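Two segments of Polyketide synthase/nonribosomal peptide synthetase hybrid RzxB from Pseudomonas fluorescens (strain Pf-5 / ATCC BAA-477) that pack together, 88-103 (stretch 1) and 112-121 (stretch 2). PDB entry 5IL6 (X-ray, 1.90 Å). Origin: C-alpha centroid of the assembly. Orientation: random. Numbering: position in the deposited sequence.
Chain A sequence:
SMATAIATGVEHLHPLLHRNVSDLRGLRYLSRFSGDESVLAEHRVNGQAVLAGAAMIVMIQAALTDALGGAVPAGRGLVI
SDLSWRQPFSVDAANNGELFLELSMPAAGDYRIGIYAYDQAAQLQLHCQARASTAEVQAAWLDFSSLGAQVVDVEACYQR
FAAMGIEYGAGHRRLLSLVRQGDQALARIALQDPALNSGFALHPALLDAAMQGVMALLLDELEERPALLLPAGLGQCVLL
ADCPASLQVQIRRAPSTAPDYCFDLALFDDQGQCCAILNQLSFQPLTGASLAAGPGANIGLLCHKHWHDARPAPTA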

# COMPACT_ATOMS: atom_id res chain seq x y z
N PRO A 88 -4.45 -7.46 10.77
CA PRO A 88 -5.33 -6.93 9.73
C PRO A 88 -6.54 -6.26 10.36
O PRO A 88 -6.96 -6.61 11.47
N PHE A 89 -7.10 -5.29 9.66
CA PHE A 89 -8.27 -4.56 10.14
C PHE A 89 -9.50 -5.01 9.37
O PHE A 89 -9.52 -4.97 8.13
N SER A 90 -10.53 -5.42 10.10
CA SER A 90 -11.84 -5.70 9.54
C SER A 90 -12.89 -4.95 10.35
O SER A 90 -12.70 -4.68 11.54
N VAL A 91 -13.98 -4.61 9.69
CA VAL A 91 -15.09 -3.93 10.34
C VAL A 91 -15.93 -4.94 11.10
O VAL A 91 -16.36 -5.96 10.54
N ASP A 92 -16.17 -4.67 12.38
CA ASP A 92 -17.07 -5.50 13.17
C ASP A 92 -17.81 -4.62 14.17
O ASP A 92 -17.53 -3.42 14.31
N ALA A 93 -18.78 -5.22 14.86
CA ALA A 93 -19.57 -4.49 15.84
C ALA A 93 -18.70 -3.90 16.94
O ALA A 93 -19.05 -2.86 17.52
N ALA A 94 -17.59 -4.55 17.26
CA ALA A 94 -16.74 -4.09 18.36
C ALA A 94 -16.12 -2.73 18.06
O ALA A 94 -16.17 -1.81 18.88
N ASN A 95 -15.52 -2.59 16.88
CA ASN A 95 -14.86 -1.34 16.52
C ASN A 95 -15.78 -0.38 15.80
O ASN A 95 -15.39 0.78 15.59
N ASN A 96 -16.97 -0.81 15.41
CA ASN A 96 -17.93 0.05 14.73
C ASN A 96 -17.33 0.62 13.45
O ASN A 96 -17.74 1.68 12.97
N GLY A 97 -16.36 -0.09 12.88
CA GLY A 97 -15.69 0.36 11.68
C GLY A 97 -14.73 1.50 11.88
O GLY A 97 -14.25 2.07 10.90
N GLU A 98 -14.40 1.85 13.13
CA GLU A 98 -13.63 3.05 13.43
C GLU A 98 -12.15 2.72 13.47
O GLU A 98 -11.72 1.84 14.22
N LEU A 99 -11.37 3.44 12.67
CA LEU A 99 -9.92 3.29 12.61
C LEU A 99 -9.29 4.65 12.90
O LEU A 99 -9.54 5.62 12.18
N PHE A 100 -8.47 4.70 13.94
CA PHE A 100 -7.83 5.93 14.38
C PHE A 100 -6.39 6.01 13.88
O PHE A 100 -5.71 4.99 13.74
N LEU A 101 -5.94 7.23 13.61
CA LEU A 101 -4.55 7.50 13.26
C LEU A 101 -4.03 8.60 14.16
O LEU A 101 -4.59 9.70 14.19
N GLU A 102 -2.96 8.30 14.91
CA GLU A 102 -2.32 9.27 15.79
C GLU A 102 -1.02 9.75 15.16
O GLU A 102 -0.22 8.94 14.69
N LEU A 103 -0.82 11.07 15.17
CA LEU A 103 0.35 11.69 14.56
C LEU A 103 1.03 12.57 15.60
O LEU A 103 0.40 13.47 16.17
N ARG A 112 5.86 10.57 13.91
CA ARG A 112 5.56 9.20 14.32
C ARG A 112 4.06 8.97 14.15
O ARG A 112 3.25 9.81 14.55
N ILE A 113 3.70 7.83 13.56
CA ILE A 113 2.31 7.50 13.27
C ILE A 113 1.97 6.15 13.87
O ILE A 113 2.76 5.20 13.81
N GLY A 114 0.77 6.06 14.43
CA GLY A 114 0.19 4.78 14.79
C GLY A 114 -1.26 4.73 14.35
O GLY A 114 -2.00 5.70 14.48
N ILE A 115 -1.65 3.58 13.81
CA ILE A 115 -3.02 3.33 13.36
C ILE A 115 -3.57 2.19 14.20
O ILE A 115 -2.95 1.12 14.28
N TYR A 116 -4.74 2.40 14.80
CA TYR A 116 -5.26 1.43 15.76
C TYR A 116 -6.78 1.47 15.79
O TYR A 116 -7.41 2.39 15.27
N ALA A 117 -7.35 0.46 16.44
CA ALA A 117 -8.79 0.31 16.59
C ALA A 117 -9.04 -0.50 17.86
O ALA A 117 -8.12 -1.12 18.41
N TYR A 118 -10.28 -0.47 18.34
CA TYR A 118 -10.62 -1.13 19.59
C TYR A 118 -11.35 -2.44 19.31
O TYR A 118 -12.16 -2.53 18.39
N ASP A 119 -11.04 -3.46 20.12
CA ASP A 119 -11.63 -4.78 19.96
C ASP A 119 -12.86 -4.91 20.87
O ASP A 119 -13.23 -3.98 21.59
N GLN A 120 -13.50 -6.09 20.84
CA GLN A 120 -14.63 -6.35 21.73
C GLN A 120 -14.27 -6.13 23.19
O GLN A 120 -15.13 -5.73 23.99
N ALA A 121 -13.02 -6.38 23.58
CA ALA A 121 -12.60 -6.26 24.97
C ALA A 121 -12.35 -4.82 25.42
O ALA A 121 -11.93 -4.63 26.56

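The two stretches pair as antiparallel strands, 98-103 against 112-118, and bury 825 Å² between them. The loop before the first strand packs beside the end of the second.

P88 does not reach stretch 2. F89 points toward stretch 2. Its chi1 is t, and the ring edge meets A117, with CE1 of F89 3.8 Å from CB of A117. S90 and V91 are out of reach with their side chains, but the carbonyl O of S90 accepts a hydrogen bond from ND2 of N95 at 2.8 Å.

D92 (chi1 p) and N95 brace the loop. OD1 of D92 accepts from N of N95 at 2.9 Å, and N of D92 donates to OD1 of N95 at 3.0 Å. A94 points toward stretch 2, and its CB lies 3.2 Å from CD of Q120.

N95 (chi1 p) is buried and serves the loop with both ends of its amide. OD1 of N95 also accepts from N of G97 at 2.7 Å, within the type I' turn from N95 to E98. CB of N95 sits 3.2 Å from O of Y118. Water 2 links the stretches here: it accepts from ND2 of N95 at 3.0 Å and donates to O of Y118 at 2.7 Å. G97 has positive phi, which favours glycine.

At E98 the side chain (chi1 m) stays clear of stretch 2. The backbone does the work: water 1 lies 2.7 Å from O of E98 and accepts from N of Y118 at 3.0 Å.

L99 (chi1 t, chi2 p) starts sideways, but its end comes nearer. CG of L99 touches CG2 of I115 at 3.6 Å, and CD1 of L99 lies 3.9 Å from CB of A117.

F100 (chi1 m) shares a face of the sheet with Y116 (chi1 p) and E102. CB of F100 lies over the Y116 ring, 3.5 Å from CE1 of Y116. The two rings are nearly parallel but slid apart, so they barely overlap. CE1 of F100 also approaches CE2 of Y118 at 4.1 Å.

L101 (t, t) turns to the other face, with I113 and I115, both chi1 m. CG of L101 meets CG2 of I113 at 3.7 Å.

E102 (chi1 m) stands off the sheet, and its end comes nearer stretch 2. Its OE2 accepts a very short hydrogen bond, 2.5 Å, from OH of Y116. L103 (t, t) ends the row more loosely, with CG of L103 4.4 Å from CG1 of I113.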

# COMPACT_ATOMS: atom_id res chain seq x y z
CB PRO A 88 -5.73 -8.17 8.92
CG PRO A 88 -4.85 -9.28 9.42
CD PRO A 88 -4.55 -8.93 10.84
CB PHE A 89 -8.09 -3.05 10.00
CG PHE A 89 -9.33 -2.27 10.35
CD1 PHE A 89 -9.65 -2.02 11.67
CD2 PHE A 89 -10.18 -1.82 9.35
CE1 PHE A 89 -10.80 -1.31 11.99
CE2 PHE A 89 -11.33 -1.12 9.67
CZ PHE A 89 -11.64 -0.86 10.99
CB SER A 90 -12.16 -7.21 9.54
OG SER A 90 -11.31 -7.91 8.65
CB VAL A 91 -15.94 -3.17 9.30
CG1 VAL A 91 -17.17 -2.55 9.96
CG2 VAL A 91 -15.10 -2.11 8.60
CB ASP A 92 -16.32 -6.63 13.89
CG ASP A 92 -15.23 -6.12 14.82
OD1 ASP A 92 -15.44 -5.09 15.49
OD2 ASP A 92 -14.16 -6.77 14.89
CB ALA A 93 -20.65 -5.40 16.43
CB ALA A 94 -15.64 -5.11 18.62
CB ASN A 95 -13.61 -1.63 15.66
CG ASN A 95 -13.93 -2.40 14.39
OD1 ASN A 95 -15.00 -2.25 13.80
ND2 ASN A 95 -12.98 -3.22 13.96
CB ASN A 96 -18.40 1.18 15.66
CG ASN A 96 -19.57 1.96 15.09
OD1 ASN A 96 -20.49 1.38 14.52
ND2 ASN A 96 -19.53 3.28 15.25
CB GLU A 98 -14.09 3.65 14.76
CG GLU A 98 -15.51 4.17 14.74
CD GLU A 98 -15.94 4.77 16.07
OE1 GLU A 98 -15.42 4.33 17.12
OE2 GLU A 98 -16.80 5.67 16.07
CB LEU A 99 -9.49 2.77 11.24
CG LEU A 99 -8.08 2.19 11.09
CD1 LEU A 99 -7.83 1.05 12.07
CD2 LEU A 99 -7.88 1.69 9.67
CB PHE A 100 -7.84 6.02 15.90
CG PHE A 100 -9.21 6.09 16.50
CD1 PHE A 100 -9.94 4.93 16.74
CD2 PHE A 100 -9.78 7.31 16.82
CE1 PHE A 100 -11.20 4.99 17.29
CE2 PHE A 100 -11.05 7.37 17.37
CZ PHE A 100 -11.76 6.21 17.60
CB LEU A 101 -4.40 7.90 11.79
CG LEU A 101 -2.97 8.08 11.26
CD1 LEU A 101 -2.92 7.80 9.77
CD2 LEU A 101 -2.41 9.48 11.54
CB GLU A 102 -2.05 8.67 17.17
CG GLU A 102 -3.23 8.76 18.12
CD GLU A 102 -2.96 8.08 19.45
OE1 GLU A 102 -1.78 7.79 19.75
OE2 GLU A 102 -3.92 7.85 20.21
CB LEU A 103 -0.06 12.52 13.34
CG LEU A 103 1.01 12.86 12.29
CD1 LEU A 103 0.33 13.46 11.07
CD2 LEU A 103 2.06 13.82 12.83
CB ARG A 112 5.98 8.95 15.77
CG ARG A 112 7.43 9.28 16.04
CD ARG A 112 8.36 8.35 15.28
NE ARG A 112 9.76 8.78 15.38
CZ ARG A 112 10.64 8.34 16.27
NH1 ARG A 112 10.30 7.43 17.17
NH2 ARG A 112 11.87 8.82 16.26
CB ILE A 113 2.04 7.49 11.75
CG1 ILE A 113 2.34 8.87 11.16
CG2 ILE A 113 0.59 7.08 11.48
CD1 ILE A 113 3.72 8.96 10.54
CB ILE A 115 -3.08 2.99 11.86
CG1 ILE A 115 -2.52 4.15 11.03
CG2 ILE A 115 -4.51 2.67 11.44
CD1 ILE A 115 -2.40 3.86 9.55
CB TYR A 116 -4.69 1.69 17.16
CG TYR A 116 -4.99 3.07 17.66
CD1 TYR A 116 -6.18 3.33 18.33
CD2 TYR A 116 -4.10 4.12 17.47
CE1 TYR A 116 -6.47 4.60 18.79
CE2 TYR A 116 -4.39 5.39 17.92
CZ TYR A 116 -5.58 5.62 18.59
OH TYR A 116 -5.89 6.87 19.05
CB ALA A 117 -9.42 -0.39 15.38
CB TYR A 118 -11.50 -0.22 20.44
CG TYR A 118 -10.73 0.95 21.01
CD1 TYR A 118 -9.95 0.82 22.14
CD2 TYR A 118 -10.77 2.19 20.38
CE1 TYR A 118 -9.23 1.89 22.65
CE2 TYR A 118 -10.06 3.26 20.88
CZ TYR A 118 -9.29 3.11 22.01
OH TYR A 118 -8.58 4.18 22.51
CB ASP A 119 -10.59 -5.87 20.23
CG ASP A 119 -10.26 -6.03 21.70
OD1 ASP A 119 -10.57 -5.11 22.49
OD2 ASP A 119 -9.68 -7.07 22.06
CB GLN A 120 -15.14 -7.79 21.55
CG GLN A 120 -16.08 -8.01 20.37
CD GLN A 120 -15.36 -8.27 19.06
OE1 GLN A 120 -14.13 -8.17 18.98
NE2 GLN A 120 -16.12 -8.56 18.01
CB ALA A 121 -11.32 -7.07 25.19
O HOH W 1 -12.21 1.25 16.86
O HOH W 2 -11.44 -4.14 16.38